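Local coordinates for putative efflux transporter (PDB 4L8J), which probably acts as the periplasmic adaptor (membrane-fusion) subunit of a multi-part efflux pump, as related HlyD-family proteins do in efflux or secretion, at residues S26-A31 and G236-I241; F186-D191 and V217-D222; D191-T196 and T229-K234; T196-R201 and D223-R228. All blocks are in the same frame, centred on the assembly; numbering follows the deposited sequence.

Contact 1: S26-A31 and G236-I241; sequences SGMVEA and GFTCNI
Ile-241 reaches Gly-27 with CG1 anti to its own carbonyl carbon (chi1 -53°) and CD1 swung round by an unusual chi2 of 97°, which leaves the methyl CD1 3.6 Å from Gly-27 CA. Glycine suits that position because CD1 takes the space where a side chain would stand; Cys-239 SG lies beside the same bare backbone, 3.9 Å from Gly-27 O. On the other face of the sheet Met-28, built as selenomethionine, lies across Thr-238, its CE 3.9 Å from Thr-238 CG2.

The backbones form an antiparallel ladder. Gly-27 and Cys-239 make the hydrogen-bonded pair: Gly-27 N donates to Cys-239 O (3.0 Å) and Cys-239 N to Gly-27 O (3.1 Å). It is flanked by the non-hydrogen-bonded pairs Ser-26 with Asn-240 and Met-28 with Thr-238. Beyond them Val-29 N donates to Phe-237 O (2.9 Å), and Gly-236 N gives Val-29 O an almost straight bond (2.9 Å). Gly-236 has a positive phi of 94°, which glycine adopts easily, two residues before the strand begins.

The pairing joins the first and last strands of a six-stranded antiparallel barrel. Strand 20-29 has strand 166-171 as its other neighbour in the sheet, and strand 238-246 has strand 185-190, while Cys-239 and Ile-241 touch Ile-167 and Ile-241 also meets Ile-219 of strand 215-221.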
loop_
_atom_site.group_PDB
_atom_site.type_symbol
_atom_site.label_atom_id
_atom_site.label_comp_id
_atom_site.label_asym_id
_atom_site.label_seq_id
_atom_site.Cartn_x
_atom_site.Cartn_y
_atom_site.Cartn_z
ATOM N N SER A 26 -16.066 24.100 -13.760
ATOM C CA SER A 26 -16.550 25.189 -14.584
ATOM C C SER A 26 -17.522 25.996 -13.740
ATOM O O SER A 26 -18.381 25.438 -13.057
ATOM C CB SER A 26 -17.222 24.675 -15.859
ATOM O OG SER A 26 -16.268 23.986 -16.645
ATOM N N GLY A 27 -17.362 27.299 -13.801
ATOM C CA GLY A 27 -18.171 28.245 -13.067
ATOM C C GLY A 27 -18.525 29.450 -13.891
ATOM O O GLY A 27 -18.115 29.584 -15.055
HETATM N N MSE A 28 -19.280 30.332 -13.278
HETATM C CA MSE A 28 -19.771 31.504 -13.947
HETATM C C MSE A 28 -19.786 32.676 -13.013
HETATM O O MSE A 28 -20.079 32.521 -11.829
HETATM C CB MSE A 28 -21.196 31.199 -14.461
HETATM C CG MSE A 28 -21.787 32.271 -15.338
HETATM SE SE MSE A 28 -23.520 31.708 -16.001
HETATM C CE MSE A 28 -22.925 30.527 -17.454
ATOM N N VAL A 29 -19.477 33.850 -13.546
ATOM C CA VAL A 29 -19.526 35.108 -12.813
ATOM C C VAL A 29 -20.998 35.404 -12.566
ATOM O O VAL A 29 -21.804 35.338 -13.491
ATOM C CB VAL A 29 -18.785 36.245 -13.552
ATOM C CG1 VAL A 29 -18.893 37.573 -12.794
ATOM C CG2 VAL A 29 -17.319 35.859 -13.754
ATOM N N GLU A 30 -21.349 35.642 -11.298
ATOM C CA GLU A 30 -22.713 35.895 -10.866
ATOM C C GLU A 30 -23.208 37.229 -11.330
ATOM O O GLU A 30 -22.429 38.185 -11.420
ATOM C CB GLU A 30 -22.839 35.811 -9.337
ATOM C CG GLU A 30 -22.928 34.378 -8.833
ATOM C CD GLU A 30 -23.750 34.149 -7.574
ATOM O OE1 GLU A 30 -24.030 35.130 -6.844
ATOM O OE2 GLU A 30 -24.101 32.976 -7.308
ATOM N N ALA A 31 -24.518 37.296 -11.634
ATOM C CA ALA A 31 -25.158 38.544 -12.021
ATOM C C ALA A 31 -25.150 39.508 -10.841
ATOM O O ALA A 31 -25.143 39.071 -9.690
ATOM C CB ALA A 31 -26.582 38.286 -12.486
ATOM N N GLY A 236 -21.995 36.435 -16.154
ATOM C CA GLY A 236 -22.199 35.488 -17.236
ATOM C C GLY A 236 -20.911 34.921 -17.805
ATOM O O GLY A 236 -20.945 33.859 -18.434
ATOM N N PHE A 237 -19.769 35.634 -17.602
ATOM C CA PHE A 237 -18.430 35.175 -18.021
ATOM C C PHE A 237 -18.136 33.835 -17.379
ATOM O O PHE A 237 -18.470 33.622 -16.208
ATOM C CB PHE A 237 -17.334 36.190 -17.624
ATOM C CG PHE A 237 -17.044 37.289 -18.629
ATOM C CD1 PHE A 237 -18.068 37.867 -19.375
ATOM C CD2 PHE A 237 -15.754 37.782 -18.789
ATOM C CE1 PHE A 237 -17.794 38.874 -20.304
ATOM C CE2 PHE A 237 -15.485 38.809 -19.700
ATOM C CZ PHE A 237 -16.508 39.356 -20.443
ATOM N N THR A 238 -17.568 32.918 -18.139
ATOM C CA THR A 238 -17.276 31.595 -17.595
ATOM C C THR A 238 -15.799 31.507 -17.223
ATOM O O THR A 238 -14.964 32.320 -17.666
ATOM C CB THR A 238 -17.707 30.483 -18.569
ATOM O OG1 THR A 238 -17.099 30.751 -19.826
ATOM C CG2 THR A 238 -19.234 30.395 -18.734
ATOM N N CYS A 239 -15.477 30.509 -16.390
ATOM C CA CYS A 239 -14.121 30.341 -15.917
ATOM C C CYS A 239 -13.898 28.938 -15.444
ATOM O O CYS A 239 -14.846 28.163 -15.283
ATOM C CB CYS A 239 -13.849 31.342 -14.795
ATOM S SG CYS A 239 -14.908 31.113 -13.337
ATOM N N ASN A 240 -12.623 28.626 -15.169
ATOM C CA ASN A 240 -12.234 27.373 -14.561
ATOM C C ASN A 240 -11.882 27.657 -13.127
ATOM O O ASN A 240 -11.253 28.672 -12.842
ATOM C CB ASN A 240 -11.059 26.697 -15.299
ATOM C CG ASN A 240 -10.667 25.372 -14.675
ATOM O OD1 ASN A 240 -11.346 24.368 -14.859
ATOM N ND2 ASN A 240 -9.645 25.359 -13.807
ATOM N N ILE A 241 -12.327 26.792 -12.216
ATOM C CA ILE A 241 -11.984 26.878 -10.785
ATOM C C ILE A 241 -11.157 25.669 -10.456
ATOM O O ILE A 241 -11.632 24.537 -10.566
ATOM C CB ILE A 241 -13.177 27.030 -9.811
ATOM C CG1 ILE A 241 -14.075 28.217 -10.235
ATOM C CG2 ILE A 241 -12.678 27.218 -8.361
ATOM C CD1 ILE A 241 -15.234 27.832 -11.035
#

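Contact 2: F186-D191 and V217-D222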
loop_
_atom_site.group_PDB
_atom_site.type_symbol
_atom_site.label_atom_id
_atom_site.label_comp_id
_atom_site.label_asym_id
_atom_site.label_seq_id
_atom_site.Cartn_x
_atom_site.Cartn_y
_atom_site.Cartn_z
ATOM N N PHE A 186 -8.632 27.896 -3.838
ATOM C CA PHE A 186 -9.371 28.105 -5.090
ATOM C C PHE A 186 -8.600 29.056 -5.949
ATOM O O PHE A 186 -8.258 30.150 -5.489
ATOM C CB PHE A 186 -10.795 28.666 -4.844
ATOM C CG PHE A 186 -11.641 27.909 -3.852
ATOM C CD1 PHE A 186 -11.529 28.151 -2.489
ATOM C CD2 PHE A 186 -12.547 26.943 -4.278
ATOM C CE1 PHE A 186 -12.316 27.449 -1.570
ATOM C CE2 PHE A 186 -13.346 26.253 -3.362
ATOM C CZ PHE A 186 -13.220 26.505 -2.018
ATOM N N LYS A 187 -8.312 28.642 -7.187
ATOM C CA LYS A 187 -7.610 29.468 -8.171
ATOM C C LYS A 187 -8.485 29.553 -9.412
ATOM O O LYS A 187 -8.947 28.520 -9.907
ATOM C CB LYS A 187 -6.210 28.909 -8.496
ATOM C CG LYS A 187 -5.282 28.712 -7.292
ATOM C CD LYS A 187 -4.524 29.970 -6.886
ATOM C CE LYS A 187 -3.680 29.753 -5.647
ATOM N NZ LYS A 187 -4.475 29.936 -4.406
ATOM N N VAL A 188 -8.753 30.780 -9.877
ATOM C CA VAL A 188 -9.613 31.042 -11.033
ATOM C C VAL A 188 -8.832 31.458 -12.261
ATOM O O VAL A 188 -7.996 32.357 -12.216
ATOM C CB VAL A 188 -10.679 32.122 -10.696
ATOM C CG1 VAL A 188 -11.546 32.479 -11.922
ATOM C CG2 VAL A 188 -11.547 31.670 -9.539
ATOM N N GLU A 189 -9.202 30.857 -13.370
ATOM C CA GLU A 189 -8.707 31.223 -14.681
ATOM C C GLU A 189 -9.931 31.542 -15.559
ATOM O O GLU A 189 -10.747 30.654 -15.784
ATOM C CB GLU A 189 -7.826 30.102 -15.268
ATOM C CG GLU A 189 -7.089 30.565 -16.526
ATOM C CD GLU A 189 -6.351 29.486 -17.296
ATOM O OE1 GLU A 189 -6.625 28.284 -17.076
ATOM O OE2 GLU A 189 -5.504 29.850 -18.138
ATOM N N PHE A 190 -10.104 32.827 -15.971
ATOM C CA PHE A 190 -11.242 33.226 -16.813
ATOM C C PHE A 190 -11.002 32.796 -18.257
ATOM O O PHE A 190 -9.876 32.941 -18.766
ATOM C CB PHE A 190 -11.510 34.740 -16.740
ATOM C CG PHE A 190 -11.877 35.222 -15.358
ATOM C CD1 PHE A 190 -13.185 35.133 -14.899
ATOM C CD2 PHE A 190 -10.912 35.752 -14.507
ATOM C CE1 PHE A 190 -13.521 35.576 -13.622
ATOM C CE2 PHE A 190 -11.251 36.175 -13.222
ATOM C CZ PHE A 190 -12.552 36.093 -12.792
ATOM N N ASP A 191 -12.043 32.237 -18.897
ATOM C CA ASP A 191 -12.003 31.800 -20.297
ATOM C C ASP A 191 -11.654 32.972 -21.245
ATOM O O ASP A 191 -10.977 32.750 -22.238
ATOM C CB ASP A 191 -13.360 31.182 -20.707
ATOM C CG ASP A 191 -13.702 29.881 -19.982
ATOM O OD1 ASP A 191 -12.791 29.286 -19.360
ATOM O OD2 ASP A 191 -14.859 29.425 -20.092
ATOM N N VAL A 217 -21.425 26.415 -4.680
ATOM C CA VAL A 217 -20.326 27.119 -4.022
ATOM C C VAL A 217 -20.246 28.534 -4.577
ATOM O O VAL A 217 -20.319 28.719 -5.785
ATOM C CB VAL A 217 -18.958 26.390 -4.221
ATOM C CG1 VAL A 217 -17.840 27.099 -3.440
ATOM C CG2 VAL A 217 -19.011 24.908 -3.819
ATOM N N THR A 218 -19.983 29.510 -3.712
ATOM C CA THR A 218 -19.701 30.882 -4.126
ATOM C C THR A 218 -18.302 31.230 -3.645
ATOM O O THR A 218 -17.970 30.995 -2.490
ATOM C CB THR A 218 -20.766 31.885 -3.646
ATOM O OG1 THR A 218 -22.026 31.443 -4.128
ATOM C CG2 THR A 218 -20.532 33.275 -4.217
ATOM N N ILE A 219 -17.478 31.770 -4.547
ATOM C CA ILE A 219 -16.136 32.202 -4.228
ATOM C C ILE A 219 -16.010 33.677 -4.649
ATOM O O ILE A 219 -16.806 34.145 -5.463
ATOM C CB ILE A 219 -15.031 31.305 -4.849
ATOM C CG1 ILE A 219 -15.119 31.275 -6.406
ATOM C CG2 ILE A 219 -15.039 29.890 -4.240
ATOM C CD1 ILE A 219 -13.877 30.612 -7.104
ATOM N N ILE A 220 -15.031 34.403 -4.077
ATOM C CA ILE A 220 -14.770 35.808 -4.405
ATOM C C ILE A 220 -13.294 35.965 -4.764
ATOM O O ILE A 220 -12.423 35.406 -4.088
ATOM C CB ILE A 220 -15.204 36.774 -3.273
ATOM C CG1 ILE A 220 -16.704 36.652 -2.999
ATOM C CG2 ILE A 220 -14.846 38.249 -3.608
ATOM C CD1 ILE A 220 -17.096 37.173 -1.644
ATOM N N ILE A 221 -13.017 36.702 -5.843
ATOM C CA ILE A 221 -11.636 36.979 -6.255
ATOM C C ILE A 221 -10.971 37.811 -5.152
ATOM O O ILE A 221 -11.544 38.809 -4.669
ATOM C CB ILE A 221 -11.580 37.669 -7.644
ATOM C CG1 ILE A 221 -12.207 36.764 -8.752
ATOM C CG2 ILE A 221 -10.139 38.090 -7.993
ATOM C CD1 ILE A 221 -11.387 35.531 -9.160
ATOM N N ASP A 222 -9.807 37.329 -4.703
ATOM C CA ASP A 222 -9.024 37.912 -3.629
ATOM C C ASP A 222 -7.572 37.863 -4.047
ATOM O O ASP A 222 -6.816 36.970 -3.642
ATOM C CB ASP A 222 -9.285 37.138 -2.331
ATOM C CG ASP A 222 -8.770 37.824 -1.086
ATOM O OD1 ASP A 222 -8.169 38.916 -1.214
ATOM O OD2 ASP A 222 -8.986 37.281 0.021
#
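Ile-219 opens the contact by meeting two residues of 186-191 with two different branches. Its CG2 sits over one face of the Phe-186 ring, 3.9 Å from Phe-186 CD2 and displaced toward the rim; seen from the ring centroid it is only 15° off the normal, a CH-pi contact. CG1 takes the crowded position between backbone N and carbonyl carbon (chi1 60°), and from there the chain carries CD1 to Val-188 CG2, 3.5 Å away, the two side chains passing alongside each other, pointing opposite ways. A branched residue suits the place of Ile-219, since CG2 and CD1 go to different neighbours.

Ile-220 points away, in the usual alternation of a strand, and Ile-221 turns inward again, serving both its partners with CD1. That methyl lies 3.8 Å from Val-188 CB, the two side chains crossing at about a right angle, and it also meets Phe-190 tip to tip, Ile-221 CD1 being 3.9 Å from Phe-190 CZ. Val-188 serves a third neighbour too: its CG1 stands 3.8 Å above the centre of the Phe-190 ring.

Strands 186-190 and 217-221 are not sheet neighbours, because strand 198-205 runs between them. Their axes come no closer than 8.7 Å and are inclined at 73°, a separation bridged by side chains alone. Ile-167 and Ile-241, from other strands, pack against Ile-219 in the same interior. With no hydrogen bond across it, the contact is purely apolar, so its stability probably rests on close fit and the exclusion of water.

Contact 3: D191-T196 and T229-K234; sequences DTYKGT and TIYDVK
Tyr-193 and Tyr-231 form a T-shaped (edge-to-face) pair between two loops at one end of the beta barrel, their planes at 85° and their centroids 5.4 Å apart. The edge of Tyr-231 supplies CD1, which stands 3.7 Å above the Tyr-193 plane, toward the rim; Thr-192 CG2 lies over the opposite face, and Asp-232 O is at the edge. The Tyr-231 ring in turn has Ile-230 CG2 3.9 Å above the centre of one face.

Tyrosine suits position 193 because its hydroxyl reaches beyond the stack to the other backbone. Asp-232 N donates to Tyr-193 OH at 2.9 Å, although the bond is bent, with 138° at the hydrogen. Asp-232 itself is the centre of an inverse gamma turn, and after it Val-233 CG2 packs 4.1 Å from Tyr-193 CE2.

A type II beta turn from Tyr-193 to Thr-196 reverses the first loop. Its third position is Gly-195, whose positive phi is readily adopted by glycine, and Glu-189 accepts a hydrogen bond from its N. The turn brings Thr-196 back to face Tyr-231 tip to tip: with OG1 anti to the backbone N (chi1 169°), CG2 stands between N and the carbonyl carbon, and Thr-196 CG2 lies 3.5 Å from Tyr-231 CE1.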
loop_
_atom_site.group_PDB
_atom_site.type_symbol
_atom_site.label_atom_id
_atom_site.label_comp_id
_atom_site.label_asym_id
_atom_site.label_seq_id
_atom_site.Cartn_x
_atom_site.Cartn_y
_atom_site.Cartn_z
ATOM N N ASP A 191 -12.043 32.237 -18.897
ATOM C CA ASP A 191 -12.003 31.800 -20.297
ATOM C C ASP A 191 -11.654 32.972 -21.245
ATOM O O ASP A 191 -10.977 32.750 -22.238
ATOM C CB ASP A 191 -13.360 31.182 -20.707
ATOM C CG ASP A 191 -13.702 29.881 -19.982
ATOM O OD1 ASP A 191 -12.791 29.286 -19.360
ATOM O OD2 ASP A 191 -14.859 29.425 -20.092
ATOM N N THR A 192 -12.089 34.208 -20.910
ATOM C CA THR A 192 -11.827 35.434 -21.695
ATOM C C THR A 192 -10.360 35.932 -21.488
ATOM O O THR A 192 -9.877 36.724 -22.296
ATOM C CB THR A 192 -12.853 36.543 -21.331
ATOM O OG1 THR A 192 -14.149 35.970 -21.146
ATOM C CG2 THR A 192 -12.967 37.623 -22.407
ATOM N N TYR A 193 -9.660 35.456 -20.421
ATOM C CA TYR A 193 -8.293 35.866 -20.100
ATOM C C TYR A 193 -7.441 34.671 -19.700
ATOM O O TYR A 193 -6.853 34.639 -18.607
ATOM C CB TYR A 193 -8.307 36.905 -18.967
ATOM C CG TYR A 193 -9.026 38.180 -19.319
ATOM C CD1 TYR A 193 -8.418 39.155 -20.106
ATOM C CD2 TYR A 193 -10.306 38.438 -18.835
ATOM C CE1 TYR A 193 -9.068 40.351 -20.405
ATOM C CE2 TYR A 193 -10.968 39.625 -19.139
ATOM C CZ TYR A 193 -10.352 40.572 -19.938
ATOM O OH TYR A 193 -11.018 41.736 -20.243
ATOM N N LYS A 194 -7.396 33.665 -20.569
ATOM C CA LYS A 194 -6.626 32.454 -20.313
ATOM C C LYS A 194 -5.119 32.751 -20.149
ATOM O O LYS A 194 -4.597 33.696 -20.747
ATOM C CB LYS A 194 -6.885 31.421 -21.417
ATOM C CG LYS A 194 -8.106 30.569 -21.068
ATOM C CD LYS A 194 -8.561 29.657 -22.175
ATOM C CE LYS A 194 -9.460 28.581 -21.609
ATOM N NZ LYS A 194 -10.076 27.741 -22.670
ATOM N N GLY A 195 -4.477 31.985 -19.269
ATOM C CA GLY A 195 -3.056 32.105 -18.959
ATOM C C GLY A 195 -2.748 32.803 -17.652
ATOM O O GLY A 195 -1.638 32.667 -17.122
ATOM N N THR A 196 -3.710 33.584 -17.129
ATOM C CA THR A 196 -3.506 34.283 -15.859
ATOM C C THR A 196 -4.485 33.699 -14.827
ATOM O O THR A 196 -5.697 33.598 -15.057
ATOM C CB THR A 196 -3.530 35.822 -16.001
ATOM O OG1 THR A 196 -3.582 36.424 -14.701
ATOM C CG2 THR A 196 -4.658 36.326 -16.861
ATOM N N THR A 229 -9.564 47.210 -14.557
ATOM C CA THR A 229 -9.307 48.116 -15.681
ATOM C C THR A 229 -8.604 47.308 -16.792
ATOM O O THR A 229 -8.777 47.628 -17.967
ATOM C CB THR A 229 -8.486 49.350 -15.256
ATOM O OG1 THR A 229 -7.115 48.990 -15.105
ATOM C CG2 THR A 229 -9.012 50.010 -13.979
ATOM N N ILE A 230 -7.817 46.263 -16.408
ATOM C CA ILE A 230 -7.107 45.352 -17.322
ATOM C C ILE A 230 -7.995 44.132 -17.621
ATOM O O ILE A 230 -8.198 43.795 -18.790
ATOM C CB ILE A 230 -5.723 44.914 -16.753
ATOM C CG1 ILE A 230 -4.813 46.124 -16.468
ATOM C CG2 ILE A 230 -5.025 43.887 -17.667
ATOM C CD1 ILE A 230 -3.656 45.835 -15.458
ATOM N N TYR A 231 -8.490 43.451 -16.561
ATOM C CA TYR A 231 -9.331 42.259 -16.703
ATOM C C TYR A 231 -10.799 42.637 -16.543
ATOM O O TYR A 231 -11.324 42.674 -15.428
ATOM C CB TYR A 231 -8.905 41.162 -15.706
ATOM C CG TYR A 231 -7.431 40.839 -15.780
ATOM C CD1 TYR A 231 -6.931 40.010 -16.777
ATOM C CD2 TYR A 231 -6.532 41.373 -14.857
ATOM C CE1 TYR A 231 -5.575 39.712 -16.853
ATOM C CE2 TYR A 231 -5.172 41.081 -14.922
ATOM C CZ TYR A 231 -4.699 40.243 -15.919
ATOM O OH TYR A 231 -3.358 39.962 -16.009
ATOM N N ASP A 232 -11.450 42.931 -17.680
ATOM C CA ASP A 232 -12.845 43.358 -17.750
ATOM C C ASP A 232 -13.754 42.132 -17.773
ATOM O O ASP A 232 -14.116 41.623 -18.838
ATOM C CB ASP A 232 -13.066 44.264 -18.985
ATOM C CG ASP A 232 -14.385 45.004 -18.982
ATOM O OD1 ASP A 232 -14.640 45.759 -18.014
ATOM O OD2 ASP A 232 -15.157 44.846 -19.956
ATOM N N VAL A 233 -14.097 41.649 -16.581
ATOM C CA VAL A 233 -14.931 40.466 -16.373
ATOM C C VAL A 233 -16.349 40.941 -16.066
ATOM O O VAL A 233 -16.531 41.842 -15.245
ATOM C CB VAL A 233 -14.320 39.584 -15.244
ATOM C CG1 VAL A 233 -15.319 38.557 -14.734
ATOM C CG2 VAL A 233 -13.036 38.905 -15.716
ATOM N N LYS A 234 -17.345 40.347 -16.729
ATOM C CA LYS A 234 -18.755 40.726 -16.564
ATOM C C LYS A 234 -19.621 39.542 -16.105
ATOM O O LYS A 234 -19.257 38.397 -16.382
ATOM C CB LYS A 234 -19.323 41.256 -17.912
ATOM C CG LYS A 234 -18.558 42.401 -18.560
ATOM C CD LYS A 234 -18.937 42.535 -20.021
#

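Contact 4: T196-R201 and D223-R228; sequences TVFNAR and DAAFDR
Asp-223 and Asn-199 make the polar half of this contact. Asn-199 N donates to Asp-223 OD2 at 2.9 Å along a nearly straight path (171°), and Asp-223 OD2 receives it on its anti lone pair, the one turned away from OD1. That second oxygen is busy within its own loop, where Asp-223 OD1 accepts from Ala-225 N at 3.0 Å. A short acidic side chain fits because its two oxygens can serve two backbone N-H groups at once, which fixes the rotation of the carboxylate. The amide of Asn-199 bonds elsewhere, through OD1 to Lys-187 and through ND2 to the carbonyl of Asp-222.

The aromatic half is an edge-to-face pair in which Phe-226 turns its edge to the face of Phe-198. The ring planes stand at 82° with centroids 5.0 Å apart. With CG anti to the backbone N (chi1 -168°), the Phe-226 side chain stands across the Phe-198 face, and Phe-226 CD1 lies 3.5 Å above the centre of that ring. Its backbone joins in as well, Phe-226 CA being 3.6 Å from Phe-198 CE1, while Ala-225 O comes to the Phe-198 edge, 3.7 Å from that same CE1. Tyr-231 makes a further edge-to-face pair with Phe-198.

Backbone bonding shapes the loop: Phe-226 N reaches Asp-223 O at 3.1 Å, closing a type I beta turn. An Asx turn at Asp-223 thus overlaps a type I turn, and the Asp-223 carboxylate ties the loop that follows strand 215-221 to the start of strand 198-205 in the antiparallel barrel.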
loop_
_atom_site.group_PDB
_atom_site.type_symbol
_atom_site.label_atom_id
_atom_site.label_comp_id
_atom_site.label_asym_id
_atom_site.label_seq_id
_atom_site.Cartn_x
_atom_site.Cartn_y
_atom_site.Cartn_z
ATOM N N THR A 196 -3.710 33.584 -17.129
ATOM C CA THR A 196 -3.506 34.283 -15.859
ATOM C C THR A 196 -4.485 33.699 -14.827
ATOM O O THR A 196 -5.697 33.598 -15.057
ATOM C CB THR A 196 -3.530 35.822 -16.001
ATOM O OG1 THR A 196 -3.582 36.424 -14.701
ATOM C CG2 THR A 196 -4.658 36.326 -16.861
ATOM N N VAL A 197 -3.920 33.288 -13.701
ATOM C CA VAL A 197 -4.626 32.630 -12.619
ATOM C C VAL A 197 -4.741 33.585 -11.436
ATOM O O VAL A 197 -3.762 34.245 -11.071
ATOM C CB VAL A 197 -3.852 31.323 -12.291
ATOM C CG1 VAL A 197 -4.283 30.709 -10.971
ATOM C CG2 VAL A 197 -3.984 30.315 -13.426
ATOM N N PHE A 198 -5.946 33.681 -10.857
ATOM C CA PHE A 198 -6.208 34.544 -9.721
ATOM C C PHE A 198 -6.636 33.751 -8.494
ATOM O O PHE A 198 -7.478 32.861 -8.601
ATOM C CB PHE A 198 -7.300 35.578 -10.058
ATOM C CG PHE A 198 -6.973 36.466 -11.232
ATOM C CD1 PHE A 198 -6.236 37.634 -11.057
ATOM C CD2 PHE A 198 -7.435 36.156 -12.512
ATOM C CE1 PHE A 198 -5.952 38.471 -12.152
ATOM C CE2 PHE A 198 -7.126 36.968 -13.599
ATOM C CZ PHE A 198 -6.398 38.127 -13.413
ATOM N N ASN A 199 -6.108 34.119 -7.324
ATOM C CA ASN A 199 -6.518 33.523 -6.073
ATOM C C ASN A 199 -7.941 33.967 -5.764
ATOM O O ASN A 199 -8.351 35.093 -6.081
ATOM C CB ASN A 199 -5.558 33.927 -4.934
ATOM C CG ASN A 199 -5.930 33.327 -3.592
ATOM O OD1 ASN A 199 -5.768 32.117 -3.351
ATOM N ND2 ASN A 199 -6.520 34.145 -2.725
ATOM N N ALA A 200 -8.697 33.078 -5.150
ATOM C CA ALA A 200 -10.057 33.372 -4.780
ATOM C C ALA A 200 -10.283 32.837 -3.402
ATOM O O ALA A 200 -9.602 31.894 -3.001
ATOM C CB ALA A 200 -11.027 32.734 -5.777
ATOM N N ARG A 201 -11.220 33.422 -2.666
ATOM C CA ARG A 201 -11.518 32.914 -1.344
ATOM C C ARG A 201 -12.942 32.389 -1.291
ATOM O O ARG A 201 -13.818 32.881 -1.998
ATOM C CB ARG A 201 -11.275 33.979 -0.251
ATOM C CG ARG A 201 -12.161 35.213 -0.361
ATOM C CD ARG A 201 -12.122 36.061 0.902
ATOM N NE ARG A 201 -13.391 36.776 1.071
ATOM C CZ ARG A 201 -13.665 37.942 0.503
ATOM N NH1 ARG A 201 -12.755 38.554 -0.242
ATOM N NH2 ARG A 201 -14.856 38.505 0.669
ATOM N N ASP A 223 -7.216 38.771 -4.950
ATOM C CA ASP A 223 -5.897 38.811 -5.553
ATOM C C ASP A 223 -5.565 40.238 -5.967
ATOM O O ASP A 223 -6.339 40.857 -6.701
ATOM C CB ASP A 223 -5.851 37.857 -6.775
ATOM C CG ASP A 223 -4.462 37.479 -7.228
ATOM O OD1 ASP A 223 -3.616 38.390 -7.373
ATOM O OD2 ASP A 223 -4.235 36.285 -7.509
ATOM N N ALA A 224 -4.409 40.749 -5.507
ATOM C CA ALA A 224 -3.939 42.109 -5.808
ATOM C C ALA A 224 -3.786 42.339 -7.329
ATOM O O ALA A 224 -4.092 43.437 -7.805
ATOM C CB ALA A 224 -2.610 42.368 -5.107
ATOM N N ALA A 225 -3.360 41.285 -8.087
ATOM C CA ALA A 225 -3.170 41.354 -9.542
ATOM C C ALA A 225 -4.495 41.499 -10.310
ATOM O O ALA A 225 -4.462 41.848 -11.497
ATOM C CB ALA A 225 -2.420 40.131 -10.037
ATOM N N PHE A 226 -5.650 41.254 -9.649
ATOM C CA PHE A 226 -6.943 41.372 -10.315
ATOM C C PHE A 226 -7.353 42.829 -10.439
ATOM O O PHE A 226 -8.062 43.371 -9.584
ATOM C CB PHE A 226 -8.050 40.544 -9.625
ATOM C CG PHE A 226 -9.296 40.445 -10.481
ATOM C CD1 PHE A 226 -9.276 39.763 -11.692
ATOM C CD2 PHE A 226 -10.481 41.044 -10.080
ATOM C CE1 PHE A 226 -10.417 39.685 -12.490
ATOM C CE2 PHE A 226 -11.628 40.955 -10.870
ATOM C CZ PHE A 226 -11.585 40.283 -12.078
ATOM N N ASP A 227 -6.861 43.460 -11.514
ATOM C CA ASP A 227 -7.120 44.849 -11.894
ATOM C C ASP A 227 -8.255 44.827 -12.912
ATOM O O ASP A 227 -8.083 44.294 -14.014
ATOM C CB ASP A 227 -5.827 45.453 -12.474
ATOM C CG ASP A 227 -5.774 46.962 -12.613
ATOM O OD1 ASP A 227 -6.857 47.599 -12.669
ATOM O OD2 ASP A 227 -4.652 47.506 -12.714
ATOM N N ARG A 228 -9.431 45.340 -12.526
ATOM C CA ARG A 228 -10.628 45.308 -13.375
ATOM C C ARG A 228 -10.553 46.291 -14.563
ATOM O O ARG A 228 -11.353 46.174 -15.497
ATOM C CB ARG A 228 -11.894 45.539 -12.546
ATOM C CG ARG A 228 -12.150 44.394 -11.568
ATOM C CD ARG A 228 -13.422 44.572 -10.768
ATOM N NE ARG A 228 -14.601 44.211 -11.551
ATOM C CZ ARG A 228 -15.732 43.757 -11.028
ATOM N NH1 ARG A 228 -15.839 43.574 -9.717
ATOM N NH2 ARG A 228 -16.756 43.444 -11.815
#

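From the N terminus, the chain runs along strand 20-29 and returns to it some 205 residues later, where contact 1 closes the longest loop of the four and pairs the first and last strands of the barrel. The other three lie within that span and close shorter loops, their segments 26, 33 and 22 residues apart. Contact 2 joins strands 185-190 and 215-221 through the barrel interior and crosses contacts 3 and 4 along the chain. Contact 3 brings two end loops together and encloses contact 4, which ties strand 198-205 to the loop after strand 215-221. Contacts 2 and 3 share Asp-191, whose carboxylate also hydrogen-bonds to the hydroxyl of Thr-238; contacts 3 and 4 share Thr-196.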